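Local coordinates for protein APL1 (PDB 3O6N) that probably pairs with the leucine-rich repeat protein LRIM1 to regulate complement-like immunity in the mosquito Anopheles gambiae, at residues L287-Q292 and Q314-R319. Residues are numbered along the deposited sequence; the frame is centred on the assembly and turned at random.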
ATOM      1  N   LEU A 287     -16.006 -12.601 -19.682  1.00 23.79           N
ATOM      2  CA  LEU A 287     -16.562 -11.667 -18.715  1.00 18.21           C
ATOM      3  C   LEU A 287     -18.068 -11.840 -18.586  1.00 22.41           C
ATOM      4  O   LEU A 287     -18.803 -11.675 -19.559  1.00 19.58           O
ATOM      5  CB  LEU A 287     -16.264 -10.232 -19.148  1.00 21.56           C
ATOM      6  CG  LEU A 287     -16.933  -9.140 -18.314  1.00 23.31           C
ATOM      7  CD1 LEU A 287     -16.304  -9.083 -16.935  1.00 22.08           C
ATOM      8  CD2 LEU A 287     -16.819  -7.790 -19.016  1.00 24.71           C
ATOM      9  N   ASN A 288     -18.532 -12.167 -17.386  1.00 19.54           N
ATOM     10  CA  ASN A 288     -19.966 -12.218 -17.132  1.00 20.70           C
ATOM     11  C   ASN A 288     -20.327 -11.476 -15.857  1.00 20.68           C
ATOM     12  O   ASN A 288     -20.223 -12.021 -14.759  1.00 19.58           O
ATOM     13  CB  ASN A 288     -20.474 -13.663 -17.058  1.00 21.46           C
ATOM     14  CG  ASN A 288     -21.971 -13.744 -16.806  1.00 22.41           C
ATOM     15  OD1 ASN A 288     -22.595 -12.767 -16.388  1.00 22.36           O
ATOM     16  ND2 ASN A 288     -22.556 -14.913 -17.058  1.00 20.41           N
ATOM     17  N   LEU A 289     -20.751 -10.227 -16.013  1.00 17.67           N
ATOM     18  CA  LEU A 289     -21.316  -9.468 -14.909  1.00 18.25           C
ATOM     19  C   LEU A 289     -22.783  -9.156 -15.200  1.00 19.85           C
ATOM     20  O   LEU A 289     -23.348  -8.214 -14.646  1.00 25.06           O
ATOM     21  CB  LEU A 289     -20.524  -8.173 -14.676  1.00 14.58           C
ATOM     22  CG  LEU A 289     -19.111  -8.344 -14.110  1.00 14.14           C
ATOM     23  CD1 LEU A 289     -18.391  -6.999 -14.049  1.00 14.75           C
ATOM     24  CD2 LEU A 289     -19.143  -9.012 -12.736  1.00 14.99           C
ATOM     25  N   TYR A 290     -23.395  -9.951 -16.074  1.00 19.75           N
ATOM     26  CA  TYR A 290     -24.806  -9.765 -16.410  1.00 19.54           C
ATOM     27  C   TYR A 290     -25.732 -10.751 -15.692  1.00 19.05           C
ATOM     28  O   TYR A 290     -26.918 -10.475 -15.525  1.00 23.71           O
ATOM     29  CB  TYR A 290     -25.040  -9.812 -17.927  1.00 24.92           C
ATOM     30  CG  TYR A 290     -24.345 -10.945 -18.651  1.00 21.88           C
ATOM     31  CD1 TYR A 290     -24.986 -12.161 -18.868  1.00 22.73           C
ATOM     32  CD2 TYR A 290     -23.054 -10.787 -19.142  1.00 22.16           C
ATOM     33  CE1 TYR A 290     -24.351 -13.192 -19.541  1.00 23.96           C
ATOM     34  CE2 TYR A 290     -22.412 -11.808 -19.813  1.00 20.60           C
ATOM     35  CZ  TYR A 290     -23.062 -13.009 -20.008  1.00 26.23           C
ATOM     36  OH  TYR A 290     -22.412 -14.022 -20.676  1.00 27.93           O
ATOM     37  N   GLY A 291     -25.192 -11.890 -15.271  1.00 21.74           N
ATOM     38  CA  GLY A 291     -25.957 -12.821 -14.455  1.00 23.39           C
ATOM     39  C   GLY A 291     -26.479 -12.122 -13.212  1.00 28.42           C
ATOM     40  O   GLY A 291     -27.638 -12.289 -12.823  1.00 27.79           O
ATOM     41  N   GLN A 292     -25.608 -11.340 -12.582  1.00 21.13           N
ATOM     42  CA  GLN A 292     -26.001 -10.453 -11.496  1.00 20.85           C
ATOM     43  C   GLN A 292     -25.041  -9.272 -11.450  1.00 20.91           C
ATOM     44  O   GLN A 292     -23.931  -9.382 -10.922  1.00 24.02           O
ATOM     45  CB  GLN A 292     -26.015 -11.185 -10.151  1.00 26.97           C
ATOM     46  CG  GLN A 292     -26.495 -10.321  -8.991  1.00 31.62           C
ATOM     47  CD  GLN A 292     -26.612 -11.093  -7.686  1.00 39.26           C
ATOM     48  OE1 GLN A 292     -27.082 -12.230  -7.664  1.00 41.94           O
ATOM     49  NE2 GLN A 292     -26.178 -10.475  -6.591  1.00 41.62           N
ATOM     50  N   GLN A 314     -24.110  -5.494 -21.115  1.00 18.95           N
ATOM     51  CA  GLN A 314     -24.811  -4.213 -21.189  1.00 19.42           C
ATOM     52  C   GLN A 314     -25.404  -3.710 -19.866  1.00 18.70           C
ATOM     53  O   GLN A 314     -25.206  -2.553 -19.506  1.00 21.65           O
ATOM     54  CB  GLN A 314     -25.902  -4.250 -22.265  1.00 21.21           C
ATOM     55  CG  GLN A 314     -26.650  -2.935 -22.404  1.00 21.12           C
ATOM     56  CD  GLN A 314     -27.630  -2.934 -23.558  1.00 27.40           C
ATOM     57  OE1 GLN A 314     -27.736  -3.909 -24.304  1.00 25.00           O
ATOM     58  NE2 GLN A 314     -28.358  -1.835 -23.708  1.00 30.27           N
ATOM     59  N   PRO A 315     -26.149  -4.570 -19.149  1.00 20.79           N
ATOM     60  CA  PRO A 315     -26.778  -4.109 -17.905  1.00 23.16           C
ATOM     61  C   PRO A 315     -25.767  -3.623 -16.869  1.00 21.94           C
ATOM     62  O   PRO A 315     -26.083  -2.724 -16.090  1.00 24.94           O
ATOM     63  CB  PRO A 315     -27.521  -5.356 -17.394  1.00 25.49           C
ATOM     64  CG  PRO A 315     -26.935  -6.509 -18.148  1.00 30.79           C
ATOM     65  CD  PRO A 315     -26.532  -5.953 -19.479  1.00 26.61           C
ATOM     66  N   GLN A 316     -24.574  -4.209 -16.855  1.00 18.02           N
ATOM     67  CA  GLN A 316     -23.518  -3.741 -15.965  1.00 19.18           C
ATOM     68  C   GLN A 316     -22.931  -2.427 -16.481  1.00 16.09           C
ATOM     69  O   GLN A 316     -22.755  -1.473 -15.721  1.00 19.76           O
ATOM     70  CB  GLN A 316     -22.412  -4.793 -15.823  1.00 14.86           C
ATOM     71  CG  GLN A 316     -21.277  -4.372 -14.901  1.00 15.62           C
ATOM     72  CD  GLN A 316     -21.713  -4.256 -13.451  1.00 19.89           C
ATOM     73  OE1 GLN A 316     -21.592  -5.206 -12.680  1.00 19.42           O
ATOM     74  NE2 GLN A 316     -22.224  -3.088 -13.073  1.00 21.48           N
ATOM     75  N   PHE A 317     -22.629  -2.390 -17.777  1.00 16.24           N
ATOM     76  CA  PHE A 317     -22.035  -1.208 -18.405  1.00 14.77           C
ATOM     77  C   PHE A 317     -22.934   0.024 -18.304  1.00 17.77           C
ATOM     78  O   PHE A 317     -22.448   1.141 -18.122  1.00 20.93           O
ATOM     79  CB  PHE A 317     -21.734  -1.478 -19.881  1.00 17.35           C
ATOM     80  CG  PHE A 317     -20.691  -2.541 -20.119  1.00 15.24           C
ATOM     81  CD1 PHE A 317     -19.770  -2.870 -19.142  1.00 17.53           C
ATOM     82  CD2 PHE A 317     -20.637  -3.209 -21.336  1.00 17.94           C
ATOM     83  CE1 PHE A 317     -18.811  -3.847 -19.369  1.00 16.94           C
ATOM     84  CE2 PHE A 317     -19.684  -4.185 -21.570  1.00 18.08           C
ATOM     85  CZ  PHE A 317     -18.765  -4.501 -20.583  1.00 15.66           C
ATOM     86  N   ASP A 318     -24.241  -0.189 -18.439  1.00 19.54           N
ATOM     87  CA  ASP A 318     -25.220   0.899 -18.459  1.00 22.73           C
ATOM     88  C   ASP A 318     -25.209   1.743 -17.190  1.00 27.20           C
ATOM     89  O   ASP A 318     -25.625   2.903 -17.211  1.00 28.32           O
ATOM     90  CB  ASP A 318     -26.635   0.346 -18.664  1.00 24.02           C
ATOM     91  CG  ASP A 318     -26.974   0.098 -20.121  1.00 30.82           C
ATOM     92  OD1 ASP A 318     -26.299   0.659 -21.009  1.00 31.88           O
ATOM     93  OD2 ASP A 318     -27.937  -0.653 -20.375  1.00 28.92           O
ATOM     94  N   ARG A 319     -24.747   1.153 -16.089  1.00 26.13           N
ATOM     95  CA  ARG A 319     -24.774   1.805 -14.783  1.00 25.85           C
ATOM     96  C   ARG A 319     -23.452   2.470 -14.412  1.00 21.71           C
ATOM     97  O   ARG A 319     -23.363   3.151 -13.391  1.00 23.15           O
ATOM     98  CB  ARG A 319     -25.110   0.790 -13.690  1.00 34.01           C
ATOM     99  CG  ARG A 319     -26.319  -0.076 -13.962  1.00 42.68           C
ATOM    100  CD  ARG A 319     -26.515  -1.061 -12.825  1.00 47.55           C
ATOM    101  NE  ARG A 319     -26.636  -0.373 -11.542  1.00 47.19           N
ATOM    102  CZ  ARG A 319     -27.794  -0.010 -11.002  1.00 50.38           C
ATOM    103  NH1 ARG A 319     -28.930  -0.275 -11.630  1.00 52.45           N
ATOM    104  NH2 ARG A 319     -27.817   0.614  -9.831  1.00 48.01           N
TER
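Pro315, in the first turn of the short helix 314-317, meets Tyr290 through its ring: CG of Pro315 lies 3.8 Å from CB of Tyr290. The phenol itself leads away from the helix. Its CG sits between the backbone N and the carbonyl carbon (chi1 46°), which swings the ring back over Asn288. There OD1 of Asn288 stands 3.2 Å above the centre of the ring. The same oxygen closes an Asx turn, accepting from N of Tyr290 at 2.9 Å, and an Asx motif, accepting from N of Gly291 at 3.0 Å.

Gln316 follows, pointing at Leu289. Its chain bends at chi2 (67°), and CG and OE1 pass CB and CD1 of the leucine at a slant. OE1 of Gln316 is 3.7 Å from CB of Leu289. CG of Gln316 is 3.9 Å from the same CB of Leu289. Gln316 is buried, and its OE1 accepts a hydrogen bond from the backbone N of Ile294. Both segments lie on the convex side of the leucine-rich repeat solenoid, toward its C-terminal end. Asn313, just ahead of the helix, also reaches 287-292, bonding N of Leu289 and O of Leu287.

Phe317 turns its ring inward to the core. Its CZ meets CD2 of Leu287 at 4.1 Å, the two side chains arriving from opposite directions. Leu300 of strand 299-301 touches both Phe317 and Leu289.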